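Local coordinates for Ulp1-like SUMO protease (PDB 6DG4), which is the catalytic domain of a Ulp1-like cysteine protease of the C48 family, which probably cleaves SUMO from modified proteins, at residues R9-T13 with A222-Q227; L15-W19 with G246-L250; W200-F205 with L228-R232. Residues are numbered along the deposited sequence.

Contact 1: residues R9-T13 with A222-Q227; sequences RQLIT and AYTEAQ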
ATOM      1  N   ARG A   9     -16.797   3.501   9.602  1.00 12.86           N
ATOM      2  CA  ARG A   9     -16.775   2.763  10.858  1.00 12.89           C
ATOM      3  C   ARG A   9     -15.316   2.630  11.277  1.00 11.33           C
ATOM      4  O   ARG A   9     -14.402   3.001  10.537  1.00 12.17           O
ATOM      5  CB  ARG A   9     -17.505   1.414  10.755  1.00 15.19           C
ATOM      6  CG  ARG A   9     -17.112   0.534   9.588  1.00 16.27           C
ATOM      7  CD  ARG A   9     -15.824  -0.233   9.834  1.00 16.78           C
ATOM      8  NE  ARG A   9     -15.578  -1.186   8.755  1.00 17.06           N
ATOM      9  CZ  ARG A   9     -14.436  -1.836   8.567  1.00 15.97           C
ATOM     10  NH1 ARG A   9     -13.413  -1.656   9.394  1.00 17.31           N
ATOM     11  NH2 ARG A   9     -14.317  -2.662   7.536  1.00 17.67           N
ATOM     12  N   GLN A  10     -15.103   2.126  12.489  1.00 10.86           N
ATOM     13  CA  GLN A  10     -13.756   1.969  13.025  1.00 11.00           C
ATOM     14  C   GLN A  10     -12.884   1.153  12.077  1.00  9.99           C
ATOM     15  O   GLN A  10     -13.227   0.026  11.707  1.00 10.89           O
ATOM     16  CB  GLN A  10     -13.848   1.260  14.379  1.00 12.16           C
ATOM     17  CG  GLN A  10     -12.543   1.221  15.149  1.00 12.87           C
ATOM     18  CD  GLN A  10     -12.263   2.516  15.863  1.00 14.50           C
ATOM     19  OE1 GLN A  10     -13.115   3.024  16.591  1.00 15.13           O
ATOM     20  NE2 GLN A  10     -11.072   3.073  15.647  1.00 15.72           N
ATOM     21  N   LEU A  11     -11.725   1.715  11.718  1.00 10.43           N
ATOM     22  CA  LEU A  11     -10.885   1.090  10.701  1.00 10.16           C
ATOM     23  C   LEU A  11     -10.241  -0.196  11.207  1.00  9.97           C
ATOM     24  O   LEU A  11     -10.203  -1.201  10.490  1.00 11.71           O
ATOM     25  CB  LEU A  11      -9.807   2.067  10.229  1.00 11.29           C
ATOM     26  CG  LEU A  11      -8.841   1.520   9.170  1.00 12.17           C
ATOM     27  CD1 LEU A  11      -9.573   1.223   7.868  1.00 16.45           C
ATOM     28  CD2 LEU A  11      -7.690   2.482   8.934  1.00 12.12           C
ATOM     29  N   ILE A  12      -9.699  -0.172  12.422  1.00  9.22           N
ATOM     30  CA  ILE A  12      -8.944  -1.293  12.974  1.00  8.59           C
ATOM     31  C   ILE A  12      -9.723  -1.820  14.164  1.00 10.11           C
ATOM     32  O   ILE A  12      -9.794  -1.158  15.209  1.00 11.76           O
ATOM     33  CB  ILE A  12      -7.526  -0.879  13.386  1.00  8.90           C
ATOM     34  CG1 ILE A  12      -6.800  -0.237  12.205  1.00  9.38           C
ATOM     35  CG2 ILE A  12      -6.757  -2.081  13.908  1.00  9.55           C
ATOM     36  CD1 ILE A  12      -5.442   0.327  12.554  1.00 10.32           C
ATOM     37  N   THR A  13     -10.308  -3.005  14.007  1.00  9.57           N
ATOM     38  CA  THR A  13     -11.207  -3.592  14.985  1.00 10.04           C
ATOM     39  C   THR A  13     -10.773  -5.007  15.340  1.00 10.09           C
ATOM     40  O   THR A  13     -10.134  -5.690  14.537  1.00  9.90           O
ATOM     41  CB  THR A  13     -12.633  -3.645  14.417  1.00 11.85           C
ATOM     42  OG1 THR A  13     -12.600  -4.222  13.107  1.00 13.49           O
ATOM     43  CG2 THR A  13     -13.243  -2.266  14.314  1.00 12.61           C
ATOM     44  N   ALA A 222      -8.495   8.221  11.262  1.00  9.76           N
ATOM     45  CA  ALA A 222      -8.915   6.829  11.169  1.00  9.41           C
ATOM     46  C   ALA A 222      -8.231   5.853  12.117  1.00  8.86           C
ATOM     47  O   ALA A 222      -8.826   4.818  12.420  1.00 10.40           O
ATOM     48  CB  ALA A 222      -8.726   6.309   9.737  1.00 10.90           C
ATOM     49  N   TYR A 223      -7.012   6.117  12.584  1.00  8.33           N
ATOM     50  CA  TYR A 223      -6.313   5.103  13.371  1.00  8.24           C
ATOM     51  C   TYR A 223      -5.215   5.752  14.203  1.00  9.55           C
ATOM     52  O   TYR A 223      -4.912   6.941  14.058  1.00  9.89           O
ATOM     53  CB  TYR A 223      -5.791   3.962  12.475  1.00  8.40           C
ATOM     54  CG  TYR A 223      -4.581   4.281  11.621  1.00  8.70           C
ATOM     55  CD1 TYR A 223      -4.707   4.928  10.392  1.00  8.54           C
ATOM     56  CD2 TYR A 223      -3.312   3.909  12.033  1.00  9.03           C
ATOM     57  CE1 TYR A 223      -3.596   5.209   9.613  1.00  9.49           C
ATOM     58  CE2 TYR A 223      -2.195   4.188  11.266  1.00  9.75           C
ATOM     59  CZ  TYR A 223      -2.335   4.831  10.059  1.00  9.13           C
ATOM     60  OH  TYR A 223      -1.198   5.086   9.318  1.00 11.20           O
ATOM     61  N   THR A 224      -4.640   4.945  15.106  1.00  9.68           N
ATOM     62  CA  THR A 224      -3.547   5.364  15.964  1.00  9.91           C
ATOM     63  C   THR A 224      -2.443   4.311  15.959  1.00  9.41           C
ATOM     64  O   THR A 224      -2.664   3.142  15.621  1.00  9.00           O
ATOM     65  CB  THR A 224      -3.994   5.527  17.420  1.00 12.09           C
ATOM     66  OG1 THR A 224      -4.224   4.224  17.968  1.00 14.25           O
ATOM     67  CG2 THR A 224      -5.264   6.361  17.528  1.00 13.52           C
ATOM     68  N   GLU A 225      -1.251   4.738  16.380  1.00  9.74           N
ATOM     69  CA  GLU A 225      -0.125   3.818  16.484  1.00  9.68           C
ATOM     70  C   GLU A 225      -0.419   2.669  17.447  1.00  9.59           C
ATOM     71  O   GLU A 225      -0.016   1.526  17.200  1.00 10.77           O
ATOM     72  CB  GLU A 225       1.128   4.578  16.921  1.00 11.23           C
ATOM     73  CG  GLU A 225       2.370   3.701  16.985  1.00 12.54           C
ATOM     74  CD  GLU A 225       3.651   4.491  17.185  1.00 14.21           C
ATOM     75  OE1 GLU A 225       3.699   5.309  18.131  1.00 15.96           O
ATOM     76  OE2 GLU A 225       4.613   4.286  16.403  1.00 15.22           O
ATOM     77  N   ALA A 226      -1.113   2.947  18.553  1.00 10.40           N
ATOM     78  CA  ALA A 226      -1.379   1.903  19.538  1.00 10.91           C
ATOM     79  C   ALA A 226      -2.278   0.793  19.001  1.00  9.97           C
ATOM     80  O   ALA A 226      -2.328  -0.287  19.601  1.00 11.21           O
ATOM     81  CB  ALA A 226      -1.992   2.512  20.797  1.00 13.97           C
ATOM     82  N   GLN A 227      -2.985   1.028  17.895  1.00  9.56           N
ATOM     83  CA  GLN A 227      -3.816   0.006  17.268  1.00  8.53           C
ATOM     84  C   GLN A 227      -3.036  -0.917  16.338  1.00  8.42           C
ATOM     85  O   GLN A 227      -3.610  -1.879  15.816  1.00  8.61           O
ATOM     86  CB  GLN A 227      -4.943   0.668  16.469  1.00  9.19           C
ATOM     87  CG  GLN A 227      -5.937   1.413  17.318  1.00 10.35           C
ATOM     88  CD  GLN A 227      -6.825   2.320  16.508  1.00  9.94           C
ATOM     89  OE1 GLN A 227      -6.590   2.540  15.324  1.00 10.80           O
ATOM     90  NE2 GLN A 227      -7.837   2.869  17.145  1.00 13.54           N
TER
HETATM   91  O   HOH W   1      -8.949   2.375  13.811  1.00 10.17           O
HETATM   92  O   HOH W   2     -11.506   4.510  12.159  1.00 13.15           O
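Ala-222 meets the N-terminal segment with both its methyl group and its carbonyl. Ala-222 CB lies 4.0 Å from Leu-11 CD2. Ala-222 O accepts a hydrogen bond from each of two waters, 2.8 Å from water 1 and 2.7 Å from water 2. Water 2 passes the link to Leu-11 N, and water 1 passes it to Ile-12 N and Gln-10 NE2. Polar contact between the segments is therefore made through water. The CA-to-CB bond of Tyr-223 points toward segment 9-13, and Ile-12 CD1 is 3.7 Å from Tyr-223 CB. Leu-11 CD2 is 4.1 Å from Tyr-223 CD1. The phenol end leads away and bonds Asn-209 on helix 202-215. Thr-224 and Gln-227 bond reciprocally, in the manner of a capping box. Thr-224 N donates to Gln-227 OE1 at 3.1 Å, and Thr-224 OG1 receives a weak bond from Gln-227 N at 3.4 Å. This pair lies at the start of the short 3-10 turn 225-227, which runs straight into helix 228-241. Glu-225 turns away from segment 9-13 and accepts from the backbone of Thr-197 and Asn-198 through OE2. Gln-227 OE1 accepts from water 1 at 2.8 Å and also packs on Ile-12 CD1 at 3.7 Å. Ile-12 CG2 rests 3.7 Å from Gln-227 O. Gln-10 NE2 and Gln-227 NE2 pass at 3.6 Å; both are donors and do not bond each other.

Contact 2: residues L15-W19 with G246-L250; sequences LSEEW and GDFTL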
ATOM      1  N   LEU A  15     -10.612  -9.002  15.881  1.00 10.74           N
ATOM      2  CA  LEU A  15     -11.080 -10.111  15.065  1.00 10.93           C
ATOM      3  C   LEU A  15     -12.004 -11.042  15.842  1.00 10.48           C
ATOM      4  O   LEU A  15     -11.931 -11.149  17.072  1.00 11.09           O
ATOM      5  CB  LEU A  15      -9.887 -10.933  14.568  1.00 11.10           C
ATOM      6  CG  LEU A  15      -8.970 -10.260  13.548  1.00 11.21           C
ATOM      7  CD1 LEU A  15      -7.672 -11.039  13.441  1.00 14.10           C
ATOM      8  CD2 LEU A  15      -9.636 -10.174  12.200  1.00 11.68           C
ATOM      9  N   SER A  16     -12.859 -11.739  15.105  1.00 10.21           N
ATOM     10  CA  SER A  16     -13.641 -12.822  15.671  1.00 10.70           C
ATOM     11  C   SER A  16     -12.728 -13.924  16.206  1.00 11.78           C
ATOM     12  O   SER A  16     -11.548 -14.023  15.857  1.00 11.45           O
ATOM     13  CB  SER A  16     -14.521 -13.446  14.593  1.00 12.22           C
ATOM     14  OG  SER A  16     -13.728 -14.224  13.714  1.00 12.62           O
ATOM     15  N   GLU A  17     -13.293 -14.779  17.058  0.61 13.47           N
ATOM     16  CA  GLU A  17     -12.504 -15.877  17.606  0.61 15.98           C
ATOM     17  C   GLU A  17     -12.009 -16.810  16.505  0.61 15.50           C
ATOM     18  O   GLU A  17     -10.877 -17.302  16.568  0.61 17.06           O
ATOM     19  CB  GLU A  17     -13.305 -16.627  18.671  0.61 17.51           C
ATOM     20  CG  GLU A  17     -13.259 -15.931  20.029  0.61 19.50           C
ATOM     21  CD  GLU A  17     -14.148 -16.571  21.082  0.61 21.08           C
ATOM     22  OE1 GLU A  17     -14.384 -17.797  21.020  0.61 22.08           O
ATOM     23  OE2 GLU A  17     -14.609 -15.833  21.980  0.61 20.63           O
ATOM     24  N   GLU A  18     -12.833 -17.054  15.480  1.00 15.79           N
ATOM     25  CA  GLU A  18     -12.395 -17.905  14.375  1.00 15.31           C
ATOM     26  C   GLU A  18     -11.151 -17.330  13.708  1.00 12.95           C
ATOM     27  O   GLU A  18     -10.182 -18.051  13.448  1.00 13.54           O
ATOM     28  CB  GLU A  18     -13.524 -18.072  13.345  1.00 20.12           C
ATOM     29  CG  GLU A  18     -13.129 -18.810  12.041  1.00 48.39           C
ATOM     30  CD  GLU A  18     -13.440 -18.038  10.744  1.00 77.88           C
ATOM     31  OE1 GLU A  18     -14.591 -17.583  10.527  1.00 22.79           O
ATOM     32  OE2 GLU A  18     -12.508 -17.905   9.922  1.00 55.10           O
ATOM     33  N   TRP A  19     -11.156 -16.031  13.413  1.00 11.60           N
ATOM     34  CA  TRP A  19     -10.005 -15.458  12.721  1.00 10.51           C
ATOM     35  C   TRP A  19      -8.797 -15.335  13.642  1.00 11.06           C
ATOM     36  O   TRP A  19      -7.659 -15.541  13.206  1.00 11.24           O
ATOM     37  CB  TRP A  19     -10.372 -14.130  12.070  1.00 10.95           C
ATOM     38  CG  TRP A  19     -11.033 -14.331  10.749  1.00 11.41           C
ATOM     39  CD1 TRP A  19     -12.326 -14.060  10.433  1.00 12.85           C
ATOM     40  CD2 TRP A  19     -10.432 -14.866   9.566  1.00 11.06           C
ATOM     41  NE1 TRP A  19     -12.570 -14.385   9.123  1.00 13.49           N
ATOM     42  CE2 TRP A  19     -11.422 -14.886   8.568  1.00 11.82           C
ATOM     43  CE3 TRP A  19      -9.150 -15.326   9.253  1.00 11.52           C
ATOM     44  CZ2 TRP A  19     -11.173 -15.342   7.276  1.00 13.69           C
ATOM     45  CZ3 TRP A  19      -8.904 -15.776   7.970  1.00 13.96           C
ATOM     46  CH2 TRP A  19      -9.910 -15.782   6.999  1.00 13.55           C
ATOM     47  N   GLY A 246     -15.065 -11.070   1.016  1.00 13.09           N
ATOM     48  CA  GLY A 246     -15.749 -11.889   2.000  1.00 13.58           C
ATOM     49  C   GLY A 246     -15.797 -11.160   3.323  1.00 11.87           C
ATOM     50  O   GLY A 246     -16.246 -10.014   3.402  1.00 12.77           O
ATOM     51  N   ASP A 247     -15.301 -11.809   4.381  1.00 11.24           N
ATOM     52  CA  ASP A 247     -15.330 -11.181   5.693  1.00 10.41           C
ATOM     53  C   ASP A 247     -14.555  -9.872   5.701  1.00 10.73           C
ATOM     54  O   ASP A 247     -14.838  -8.995   6.523  1.00 11.43           O
ATOM     55  CB  ASP A 247     -14.720 -12.099   6.750  1.00 12.56           C
ATOM     56  CG  ASP A 247     -15.609 -13.257   7.118  1.00 13.65           C
ATOM     57  OD1 ASP A 247     -16.603 -13.547   6.421  1.00 13.63           O
ATOM     58  OD2 ASP A 247     -15.296 -13.877   8.146  1.00 17.60           O
ATOM     59  N   PHE A 248     -13.573  -9.728   4.812  1.00  9.63           N
ATOM     60  CA  PHE A 248     -12.676  -8.577   4.825  1.00  9.50           C
ATOM     61  C   PHE A 248     -12.889  -7.647   3.639  1.00 10.09           C
ATOM     62  O   PHE A 248     -12.006  -6.849   3.316  1.00 11.86           O
ATOM     63  CB  PHE A 248     -11.221  -9.035   4.962  1.00  9.45           C
ATOM     64  CG  PHE A 248     -10.982  -9.830   6.214  1.00  9.73           C
ATOM     65  CD1 PHE A 248     -11.233  -9.265   7.451  1.00 12.70           C
ATOM     66  CD2 PHE A 248     -10.567 -11.146   6.164  1.00 11.19           C
ATOM     67  CE1 PHE A 248     -11.058  -9.986   8.612  1.00 12.29           C
ATOM     68  CE2 PHE A 248     -10.388 -11.872   7.328  1.00 12.30           C
ATOM     69  CZ  PHE A 248     -10.638 -11.293   8.547  1.00 11.52           C
ATOM     70  N   THR A 249     -14.055  -7.696   3.006  1.00 10.66           N
ATOM     71  CA  THR A 249     -14.364  -6.670   2.028  1.00 12.15           C
ATOM     72  C   THR A 249     -14.254  -5.289   2.670  1.00 11.94           C
ATOM     73  O   THR A 249     -14.529  -5.103   3.861  1.00 15.12           O
ATOM     74  CB  THR A 249     -15.756  -6.872   1.434  1.00 13.60           C
ATOM     75  OG1 THR A 249     -15.972  -5.871   0.431  1.00 14.28           O
ATOM     76  CG2 THR A 249     -16.839  -6.771   2.499  1.00 16.08           C
ATOM     77  N   LEU A 250     -13.814  -4.324   1.870  1.00 12.34           N
ATOM     78  CA  LEU A 250     -13.726  -2.934   2.291  1.00 12.63           C
ATOM     79  C   LEU A 250     -14.976  -2.140   1.912  1.00 13.87           C
ATOM     80  O   LEU A 250     -14.977  -0.913   2.040  1.00 15.78           O
ATOM     81  CB  LEU A 250     -12.450  -2.295   1.722  1.00 13.00           C
ATOM     82  CG  LEU A 250     -11.127  -2.902   2.222  1.00 12.40           C
ATOM     83  CD1 LEU A 250      -9.944  -2.474   1.358  1.00 12.96           C
ATOM     84  CD2 LEU A 250     -10.856  -2.551   3.686  1.00 15.14           C
TER
HETATM   85  O   HOH W   3     -15.752 -16.552   8.173  1.00 26.47           O
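Leu-15 starts the first segment with its CB set sideways, but the end of its side chain reaches across. Leu-15 CD2 touches Phe-248 CE1 at 3.9 Å. The same leucine also packs on Arg-234 of helix 228-241. Ser-16 is the N-cap of helix 17-27. Ser-16 OG accepts from Trp-19 N at 3.2 Å, a capping bond at the first turn of the helix, which bears the tryptophan. Here the first helix of the chain meets the loop that follows its last helix, 228-241. Glu-18 OE1 comes to 4.5 Å from Asp-247 OD2. The two carboxylates carry like charges, and water 3 sits between them: it donates to Glu-18 OE1 at 2.8 Å and to Asp-247 OD2 at 2.7 Å. Trp-19 makes the main contact. Trp-19 NE1 donates to Asp-247 OD2 at 2.9 Å, nearly straight at 166° and close to the indole plane. One indole face takes the edge of the Phe-248 ring in an edge-to-face pair. The phenyl centroid is 4.6 Å from that of the five-membered ring, with the planes at 59°, and Trp-19 CE2 comes within 3.4 Å of Phe-248 CE2. Both rings also pack on Ala-237 of helix 228-241.

Contact 3: residues W200-F205 with L228-R232; sequences WDCGVF and LPLQR
Arg-232 NH2 forms a salt bridge with OD1 of Asp-201 (m) at 3.0 Å, N-H...O angle 167°. Arg-232 NH2 also gives a weak bond to Trp-200 O at 3.2 Å. One water bridges Arg-232 NE (2.8 Å) and Asp-201 OD1 (2.7 Å). Arg-232 NH1 bonds Ala-58 O and Leu-53 O. Arg-232 is m, t, t as far as chi3, and chi4 of -90° turns the guanidinium; Val-204 CG2 lies over one face, 3.7 Å from Arg-232 CZ. Residues 200-201 are 3-10 and lead into helix 202-215; residues 228-232 begin helix 228-241. Cys-202 points away and touches His-137, consistent with the Cys-His pair of C48 peptidases. Between the segments the nearest CA atoms are those of Val-204 and Leu-228, 6.8 Å apart. Val-204 (t) places CG1 3.8 Å from Leu-228 CD2 and 3.7 Å from Gln-231 CG. Phe-205 (m, chi2 -70°) has its CB away, but its ring end comes nearer. Leu-228 (m, t) sets CD1 3.8 Å from Asp-201 CG and over the Phe-205 ring, a CH-pi contact 3.6 Å from the centroid.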
ATOM      1  N   TRP A 200       9.748  -0.197  14.196  1.00 13.56           N
ATOM      2  CA  TRP A 200       9.254  -1.455  13.647  1.00 13.72           C
ATOM      3  C   TRP A 200       7.875  -1.311  13.025  1.00 11.86           C
ATOM      4  O   TRP A 200       7.447  -2.204  12.289  1.00 11.82           O
ATOM      5  CB  TRP A 200       9.190  -2.547  14.729  1.00 13.42           C
ATOM      6  CG  TRP A 200       8.371  -2.146  15.936  1.00 13.95           C
ATOM      7  CD1 TRP A 200       7.025  -1.899  15.972  1.00 13.56           C
ATOM      8  CD2 TRP A 200       8.848  -1.935  17.273  1.00 15.58           C
ATOM      9  NE1 TRP A 200       6.639  -1.551  17.244  1.00 14.54           N
ATOM     10  CE2 TRP A 200       7.738  -1.564  18.061  1.00 15.01           C
ATOM     11  CE3 TRP A 200      10.102  -2.037  17.885  1.00 19.35           C
ATOM     12  CZ2 TRP A 200       7.846  -1.282  19.419  1.00 17.93           C
ATOM     13  CZ3 TRP A 200      10.203  -1.764  19.239  1.00 19.88           C
ATOM     14  CH2 TRP A 200       9.083  -1.390  19.987  1.00 20.27           C
ATOM     15  N   ASP A 201       7.164  -0.225  13.312  1.00  9.24           N
ATOM     16  CA  ASP A 201       5.798  -0.096  12.833  1.00  9.25           C
ATOM     17  C   ASP A 201       5.710   0.484  11.427  1.00  9.68           C
ATOM     18  O   ASP A 201       4.614   0.512  10.866  1.00  9.11           O
ATOM     19  CB  ASP A 201       4.960   0.740  13.811  1.00  9.09           C
ATOM     20  CG  ASP A 201       4.371  -0.093  14.938  1.00 11.81           C
ATOM     21  OD1 ASP A 201       4.103  -1.292  14.729  1.00 12.80           O
ATOM     22  OD2 ASP A 201       4.164   0.461  16.034  1.00 12.96           O
ATOM     23  N   CYS A 202       6.828   0.902  10.826  1.00  8.83           N
ATOM     24  CA  CYS A 202       6.771   1.599   9.541  1.00  8.84           C
ATOM     25  C   CYS A 202       6.023   0.810   8.467  1.00  8.63           C
ATOM     26  O   CYS A 202       5.264   1.391   7.683  1.00  8.97           O
ATOM     27  CB  CYS A 202       8.183   1.948   9.059  1.00  8.82           C
ATOM     28  SG  CYS A 202       9.293   0.527   8.760  1.00 12.08           S
ATOM     29  N   GLY A 203       6.252  -0.500   8.376  1.00  9.29           N
ATOM     30  CA  GLY A 203       5.553  -1.278   7.369  1.00  8.51           C
ATOM     31  C   GLY A 203       4.059  -1.338   7.610  1.00  7.47           C
ATOM     32  O   GLY A 203       3.270  -1.387   6.659  1.00  8.29           O
ATOM     33  N   VAL A 204       3.644  -1.334   8.879  1.00  7.62           N
ATOM     34  CA  VAL A 204       2.216  -1.359   9.177  1.00  8.12           C
ATOM     35  C   VAL A 204       1.583  -0.005   8.872  1.00  7.93           C
ATOM     36  O   VAL A 204       0.465   0.071   8.348  1.00  8.84           O
ATOM     37  CB  VAL A 204       1.961  -1.812  10.627  1.00  9.15           C
ATOM     38  CG1 VAL A 204       0.486  -2.108  10.812  1.00  8.89           C
ATOM     39  CG2 VAL A 204       2.808  -3.036  10.982  1.00 10.68           C
ATOM     40  N   PHE A 205       2.278   1.085   9.201  1.00  8.60           N
ATOM     41  CA  PHE A 205       1.807   2.403   8.795  1.00  8.14           C
ATOM     42  C   PHE A 205       1.682   2.495   7.276  1.00  7.87           C
ATOM     43  O   PHE A 205       0.711   3.054   6.754  1.00  8.08           O
ATOM     44  CB  PHE A 205       2.790   3.479   9.264  1.00  8.62           C
ATOM     45  CG  PHE A 205       2.658   3.870  10.715  1.00  8.35           C
ATOM     46  CD1 PHE A 205       1.563   4.586  11.157  1.00 10.25           C
ATOM     47  CD2 PHE A 205       3.668   3.584  11.619  1.00  8.69           C
ATOM     48  CE1 PHE A 205       1.455   4.978  12.473  1.00 10.58           C
ATOM     49  CE2 PHE A 205       3.559   3.971  12.942  1.00 10.34           C
ATOM     50  CZ  PHE A 205       2.451   4.671  13.365  1.00  9.54           C
ATOM     51  N   LEU A 228      -1.753  -0.676  16.139  1.00  8.84           N
ATOM     52  CA  LEU A 228      -1.040  -1.430  15.119  1.00  8.43           C
ATOM     53  C   LEU A 228      -0.745  -2.881  15.485  1.00  8.47           C
ATOM     54  O   LEU A 228      -0.702  -3.715  14.576  1.00  8.37           O
ATOM     55  CB  LEU A 228       0.218  -0.682  14.671  1.00  8.61           C
ATOM     56  CG  LEU A 228      -0.089   0.670  14.020  1.00  9.34           C
ATOM     57  CD1 LEU A 228       1.180   1.295  13.501  1.00 10.31           C
ATOM     58  CD2 LEU A 228      -1.126   0.574  12.900  1.00 11.26           C
ATOM     59  N   PRO A 229      -0.571  -3.258  16.757  1.00  8.28           N
ATOM     60  CA  PRO A 229      -0.474  -4.703  17.042  1.00  9.36           C
ATOM     61  C   PRO A 229      -1.691  -5.471  16.559  1.00  8.22           C
ATOM     62  O   PRO A 229      -1.565  -6.556  15.974  1.00  9.22           O
ATOM     63  CB  PRO A 229      -0.300  -4.747  18.564  1.00 10.05           C
ATOM     64  CG  PRO A 229       0.429  -3.466  18.869  1.00 10.22           C
ATOM     65  CD  PRO A 229      -0.204  -2.450  17.940  1.00  9.35           C
ATOM     66  N   LEU A 230      -2.878  -4.909  16.754  1.00  8.58           N
ATOM     67  CA  LEU A 230      -4.082  -5.534  16.223  1.00  9.17           C
ATOM     68  C   LEU A 230      -4.100  -5.497  14.699  1.00  8.57           C
ATOM     69  O   LEU A 230      -4.506  -6.470  14.054  1.00  8.88           O
ATOM     70  CB  LEU A 230      -5.297  -4.823  16.803  1.00 10.06           C
ATOM     71  CG  LEU A 230      -6.647  -5.150  16.189  1.00 11.34           C
ATOM     72  CD1 LEU A 230      -6.944  -6.637  16.287  1.00 11.58           C
ATOM     73  CD2 LEU A 230      -7.703  -4.306  16.901  1.00 12.07           C
ATOM     74  N   GLN A 231      -3.666  -4.390  14.102  1.00  7.75           N
ATOM     75  CA  GLN A 231      -3.645  -4.308  12.646  1.00  7.61           C
ATOM     76  C   GLN A 231      -2.754  -5.382  12.036  1.00  7.95           C
ATOM     77  O   GLN A 231      -3.052  -5.883  10.947  1.00  8.24           O
ATOM     78  CB  GLN A 231      -3.184  -2.918  12.223  1.00  8.24           C
ATOM     79  CG  GLN A 231      -3.168  -2.662  10.723  1.00  8.22           C
ATOM     80  CD  GLN A 231      -4.533  -2.565  10.082  1.00  8.72           C
ATOM     81  OE1 GLN A 231      -5.498  -3.207  10.502  1.00  9.99           O
ATOM     82  NE2 GLN A 231      -4.611  -1.762   9.028  1.00 11.79           N
ATOM     83  N   ARG A 232      -1.666  -5.763  12.714  1.00  7.85           N
ATOM     84  CA  ARG A 232      -0.850  -6.867  12.220  1.00  7.75           C
ATOM     85  C   ARG A 232      -1.668  -8.149  12.119  1.00  8.09           C
ATOM     86  O   ARG A 232      -1.532  -8.905  11.151  1.00  8.50           O
ATOM     87  CB  ARG A 232       0.360  -7.083  13.126  1.00  8.60           C
ATOM     88  CG  ARG A 232       1.352  -5.943  13.094  1.00  8.86           C
ATOM     89  CD  ARG A 232       2.274  -6.008  14.301  1.00  8.02           C
ATOM     90  NE  ARG A 232       3.223  -4.900  14.299  1.00  8.88           N
ATOM     91  CZ  ARG A 232       4.419  -4.938  13.721  1.00  8.17           C
ATOM     92  NH1 ARG A 232       4.821  -6.032  13.090  1.00  9.26           N
ATOM     93  NH2 ARG A 232       5.202  -3.869  13.752  1.00  9.77           N
TER
HETATM   94  O   HOH W   4       2.810  -2.981  16.357  1.00 11.27           O

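Overall arrangement
Helix 228-241 ties the three contacts together. Contact 3 uses its first turn, segment 222-227 of contact 1 leads into it, and segment 246-250 of contact 2 follows it. Contacts 1 and 3 have centres about 11 Å apart and touch: Tyr-223 OH is 3.4 Å from Phe-205 CD1, and Ile-12 CG1 is 3.7 Å from Gln-231 OE1. The centre of contact 2 lies about 20 Å from the chain's centre, against 16 Å for contact 1 and 13 Å for contact 3. Contacts 2 and 3 do not touch (nearest atoms about 4 Å). Segment 200-205 of contact 3 includes Cys-202, the probable nucleophile. Contacts 1 and 2 bring the N-terminal region against later parts of the chain.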